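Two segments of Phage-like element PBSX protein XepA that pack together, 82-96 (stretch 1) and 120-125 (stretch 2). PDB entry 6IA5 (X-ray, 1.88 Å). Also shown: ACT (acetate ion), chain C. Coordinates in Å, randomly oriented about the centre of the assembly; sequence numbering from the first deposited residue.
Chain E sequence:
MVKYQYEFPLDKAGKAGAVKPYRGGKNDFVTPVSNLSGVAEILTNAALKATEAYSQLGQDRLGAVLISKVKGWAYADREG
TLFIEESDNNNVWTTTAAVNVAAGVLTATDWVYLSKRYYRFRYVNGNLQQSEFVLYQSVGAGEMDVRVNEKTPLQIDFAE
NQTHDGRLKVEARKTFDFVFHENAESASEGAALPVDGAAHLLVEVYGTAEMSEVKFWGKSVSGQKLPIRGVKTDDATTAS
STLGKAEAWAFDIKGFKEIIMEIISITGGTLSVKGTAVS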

# COMPACT_ATOMS: atom_id res chain seq x y z
N LEU E 82 -20.05 5.52 -30.04
CA LEU E 82 -18.92 4.68 -30.44
C LEU E 82 -18.93 3.37 -29.64
O LEU E 82 -19.06 3.40 -28.42
CB LEU E 82 -17.61 5.45 -30.22
CG LEU E 82 -16.33 4.64 -30.44
CD1 LEU E 82 -16.26 4.14 -31.88
CD2 LEU E 82 -15.11 5.47 -30.08
N PHE E 83 -18.80 2.25 -30.34
CA PHE E 83 -18.73 0.93 -29.74
C PHE E 83 -17.36 0.32 -30.04
O PHE E 83 -16.87 0.42 -31.16
CB PHE E 83 -19.78 -0.01 -30.35
CG PHE E 83 -21.21 0.44 -30.12
CD1 PHE E 83 -21.85 0.18 -28.91
CD2 PHE E 83 -21.89 1.17 -31.08
CE1 PHE E 83 -23.14 0.65 -28.68
CE2 PHE E 83 -23.18 1.61 -30.85
CZ PHE E 83 -23.81 1.35 -29.66
N ILE E 84 -16.76 -0.30 -29.02
CA ILE E 84 -15.59 -1.14 -29.21
C ILE E 84 -16.07 -2.57 -29.06
O ILE E 84 -16.68 -2.92 -28.04
CB ILE E 84 -14.46 -0.82 -28.20
CG1 ILE E 84 -13.98 0.63 -28.32
CG2 ILE E 84 -13.31 -1.81 -28.40
CD1 ILE E 84 -12.82 0.98 -27.36
N GLU E 85 -15.78 -3.40 -30.06
CA GLU E 85 -16.38 -4.73 -30.08
C GLU E 85 -15.32 -5.79 -30.39
O GLU E 85 -14.28 -5.49 -30.98
CB GLU E 85 -17.50 -4.75 -31.12
CG GLU E 85 -18.46 -3.59 -30.92
CD GLU E 85 -19.76 -3.72 -31.68
OE1 GLU E 85 -19.70 -3.83 -32.93
OE2 GLU E 85 -20.82 -3.74 -31.03
N GLU E 86 -15.63 -7.03 -30.00
CA GLU E 86 -14.69 -8.12 -30.13
C GLU E 86 -15.40 -9.35 -30.70
O GLU E 86 -16.62 -9.51 -30.54
CB GLU E 86 -14.12 -8.47 -28.76
CG GLU E 86 -13.21 -7.38 -28.19
CD GLU E 86 -12.57 -7.82 -26.89
OE1 GLU E 86 -11.77 -8.82 -26.94
OE2 GLU E 86 -12.90 -7.20 -25.84
N SER E 87 -14.62 -10.23 -31.34
CA SER E 87 -15.16 -11.43 -31.94
C SER E 87 -14.08 -12.50 -32.00
O SER E 87 -12.94 -12.20 -32.33
CB SER E 87 -15.64 -11.12 -33.35
OG SER E 87 -16.07 -12.31 -34.01
N ASP E 88 -14.47 -13.76 -31.72
CA ASP E 88 -13.55 -14.87 -31.91
C ASP E 88 -13.59 -15.42 -33.32
O ASP E 88 -12.67 -16.12 -33.72
CB ASP E 88 -13.70 -15.93 -30.81
CG ASP E 88 -12.68 -15.68 -29.70
OD1 ASP E 88 -11.50 -15.33 -30.05
OD2 ASP E 88 -13.08 -15.78 -28.52
N ASN E 89 -14.63 -15.09 -34.10
CA ASN E 89 -14.72 -15.66 -35.45
C ASN E 89 -14.77 -14.59 -36.54
O ASN E 89 -14.92 -14.93 -37.70
CB ASN E 89 -15.91 -16.62 -35.59
CG ASN E 89 -17.23 -15.97 -35.25
OD1 ASN E 89 -17.36 -14.75 -35.29
ND2 ASN E 89 -18.22 -16.77 -34.88
N ASN E 90 -14.67 -13.30 -36.17
CA ASN E 90 -14.70 -12.22 -37.14
C ASN E 90 -16.05 -12.20 -37.86
O ASN E 90 -16.15 -11.78 -39.01
CB ASN E 90 -13.54 -12.30 -38.13
CG ASN E 90 -13.32 -10.99 -38.86
OD1 ASN E 90 -13.78 -9.93 -38.42
ND2 ASN E 90 -12.63 -11.03 -39.99
N ASN E 91 -17.10 -12.64 -37.16
CA ASN E 91 -18.42 -12.74 -37.77
C ASN E 91 -19.48 -12.33 -36.75
O ASN E 91 -20.32 -11.49 -37.03
CB ASN E 91 -18.69 -14.15 -38.29
CG ASN E 91 -19.99 -14.20 -39.06
OD1 ASN E 91 -20.14 -13.52 -40.07
ND2 ASN E 91 -20.95 -14.97 -38.56
N VAL E 92 -19.45 -12.94 -35.57
CA VAL E 92 -20.38 -12.56 -34.51
C VAL E 92 -19.61 -11.71 -33.50
O VAL E 92 -18.54 -12.10 -33.03
CB VAL E 92 -21.01 -13.82 -33.88
CG1 VAL E 92 -21.87 -13.49 -32.67
CG2 VAL E 92 -21.78 -14.64 -34.93
N TRP E 93 -20.18 -10.54 -33.17
CA TRP E 93 -19.52 -9.48 -32.42
C TRP E 93 -20.21 -9.29 -31.06
O TRP E 93 -21.43 -9.31 -30.99
CB TRP E 93 -19.51 -8.19 -33.25
CG TRP E 93 -18.58 -8.33 -34.42
CD1 TRP E 93 -18.89 -8.80 -35.67
CD2 TRP E 93 -17.15 -8.11 -34.42
NE1 TRP E 93 -17.77 -8.85 -36.46
CE2 TRP E 93 -16.68 -8.43 -35.72
CE3 TRP E 93 -16.23 -7.64 -33.47
CZ2 TRP E 93 -15.34 -8.30 -36.08
CZ3 TRP E 93 -14.90 -7.52 -33.83
CH2 TRP E 93 -14.46 -7.86 -35.12
N THR E 94 -19.41 -9.10 -30.00
CA THR E 94 -19.96 -8.63 -28.74
C THR E 94 -19.38 -7.25 -28.43
O THR E 94 -18.26 -6.95 -28.83
CB THR E 94 -19.72 -9.65 -27.62
OG1 THR E 94 -18.31 -9.86 -27.57
CG2 THR E 94 -20.42 -10.97 -27.87
N THR E 95 -20.15 -6.41 -27.74
CA THR E 95 -19.75 -5.05 -27.41
C THR E 95 -18.97 -5.07 -26.10
O THR E 95 -19.52 -5.51 -25.08
CB THR E 95 -20.96 -4.13 -27.23
OG1 THR E 95 -21.70 -4.24 -28.45
CG2 THR E 95 -20.55 -2.69 -27.02
N THR E 96 -17.74 -4.55 -26.11
CA THR E 96 -16.96 -4.52 -24.88
C THR E 96 -17.10 -3.16 -24.22
O THR E 96 -17.06 -3.06 -22.99
CB THR E 96 -15.47 -4.79 -25.15
OG1 THR E 96 -15.39 -6.00 -25.90
CG2 THR E 96 -14.63 -4.85 -23.89
N ARG E 120 -12.93 -4.37 -33.31
CA ARG E 120 -13.32 -3.34 -34.27
C ARG E 120 -13.98 -2.20 -33.52
O ARG E 120 -14.46 -2.37 -32.39
CB ARG E 120 -14.33 -3.91 -35.29
CG ARG E 120 -15.74 -4.04 -34.73
CD ARG E 120 -16.72 -4.54 -35.79
NE ARG E 120 -18.05 -4.66 -35.22
CZ ARG E 120 -19.09 -5.20 -35.86
NH1 ARG E 120 -18.95 -5.62 -37.11
NH2 ARG E 120 -20.26 -5.34 -35.26
N PHE E 121 -13.99 -1.03 -34.17
CA PHE E 121 -14.84 0.07 -33.79
C PHE E 121 -16.07 0.04 -34.69
O PHE E 121 -15.97 -0.23 -35.89
CB PHE E 121 -14.12 1.41 -33.98
CG PHE E 121 -13.06 1.72 -32.94
CD1 PHE E 121 -12.71 0.79 -31.96
CD2 PHE E 121 -12.41 2.94 -32.96
CE1 PHE E 121 -11.72 1.08 -31.02
CE2 PHE E 121 -11.41 3.22 -32.03
CZ PHE E 121 -11.07 2.30 -31.07
N ARG E 122 -17.22 0.35 -34.09
CA ARG E 122 -18.46 0.56 -34.82
C ARG E 122 -19.07 1.85 -34.27
O ARG E 122 -19.30 1.96 -33.06
CB ARG E 122 -19.38 -0.66 -34.69
CG ARG E 122 -20.71 -0.54 -35.43
CD ARG E 122 -21.53 -1.84 -35.40
NE ARG E 122 -21.87 -2.25 -34.04
CZ ARG E 122 -22.88 -1.79 -33.30
NH1 ARG E 122 -23.76 -0.94 -33.82
NH2 ARG E 122 -23.02 -2.16 -32.04
N TYR E 123 -19.31 2.82 -35.15
CA TYR E 123 -19.85 4.10 -34.74
C TYR E 123 -21.23 4.27 -35.37
O TYR E 123 -21.35 4.19 -36.59
CB TYR E 123 -18.93 5.23 -35.22
CG TYR E 123 -19.36 6.58 -34.70
CD1 TYR E 123 -20.38 7.29 -35.31
CD2 TYR E 123 -18.77 7.12 -33.56
CE1 TYR E 123 -20.80 8.52 -34.81
CE2 TYR E 123 -19.18 8.34 -33.05
CZ TYR E 123 -20.20 9.04 -33.68
OH TYR E 123 -20.62 10.24 -33.18
N VAL E 124 -22.26 4.51 -34.54
CA VAL E 124 -23.61 4.72 -35.04
C VAL E 124 -23.99 6.19 -34.87
O VAL E 124 -24.06 6.68 -33.74
CB VAL E 124 -24.63 3.80 -34.34
CG1 VAL E 124 -26.05 4.02 -34.87
CG2 VAL E 124 -24.25 2.33 -34.43
N ASN E 125 -24.23 6.89 -35.99
CA ASN E 125 -24.63 8.29 -35.96
C ASN E 125 -26.06 8.39 -35.42
O ASN E 125 -26.86 7.48 -35.65
CB ASN E 125 -24.51 8.95 -37.34
CG ASN E 125 -24.79 10.44 -37.32
OD1 ASN E 125 -24.52 11.12 -36.34
ND2 ASN E 125 -25.34 10.95 -38.42
C ACT C . -17.91 -14.63 -30.54
O ACT C . -17.58 -14.97 -31.71
OXT ACT C . -17.02 -14.41 -29.70
CH3 ACT C . -19.34 -14.50 -30.06

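Strands 82-87 and 120-125 run antiparallel, their axes 4.7 Å apart at closest approach and their N-to-C directions 155° apart. Two hydrogen-bonded pairs fix the register. F83 N donates to R122 O (2.8 Å) and R122 N returns a bond to F83 O (3.0 Å); E85 N to R120 O and R120 N to E85 O, both 2.9 Å, repeat the pattern. In the intervening non-hydrogen-bonded pair, I84 with F121, the CA atoms are 4.8 Å apart, and F121 CA lies 3.3 Å from F83 O in a CA-H...O contact. Beyond E85, stretch 1 loops round and comes back, pairing with itself through E86 and T94, which brings W93 and T95 alongside the strand pair.

Alternation along the strands divides the side chains between two faces. L82, I84, F121 and Y123 share a buried, apolar face: I84 CG1 packs 3.5 Å from F121 CE1, and L82 CB lies 3.9 Å from Y123 CD2. The other face, carrying F83, E85, R120 and R122, combines charge with aromatic surface. E85 is buried there, yet its carboxylate is well compensated by two arginines. E85 OE1 accepts from R120 NE (2.9 Å), R120 NH2 (2.8 Å) and R122 NE (2.9 Å), while E85 OE2 forms a salt bridge with R122 NH2 (2.9 Å) and accepts from T95 OG1 (2.8 Å).

Because the carboxylate meets the guanidinium groups at their edges, their flat faces remain free to stack. That of R120, at the end of an extended chain, lies on W93 with centres 3.6 Å apart and planes at 7°, and R120 CD sits 3.7 Å above the centroid of the W93 six-membered ring. R122 bends at chi3 (60°) and lies over F83 more off-centre, with centres 4.4 Å apart. V124 CG2 meets the F83 edge, 3.8 Å from F83 CE2. Together the stretches bury 657 Å².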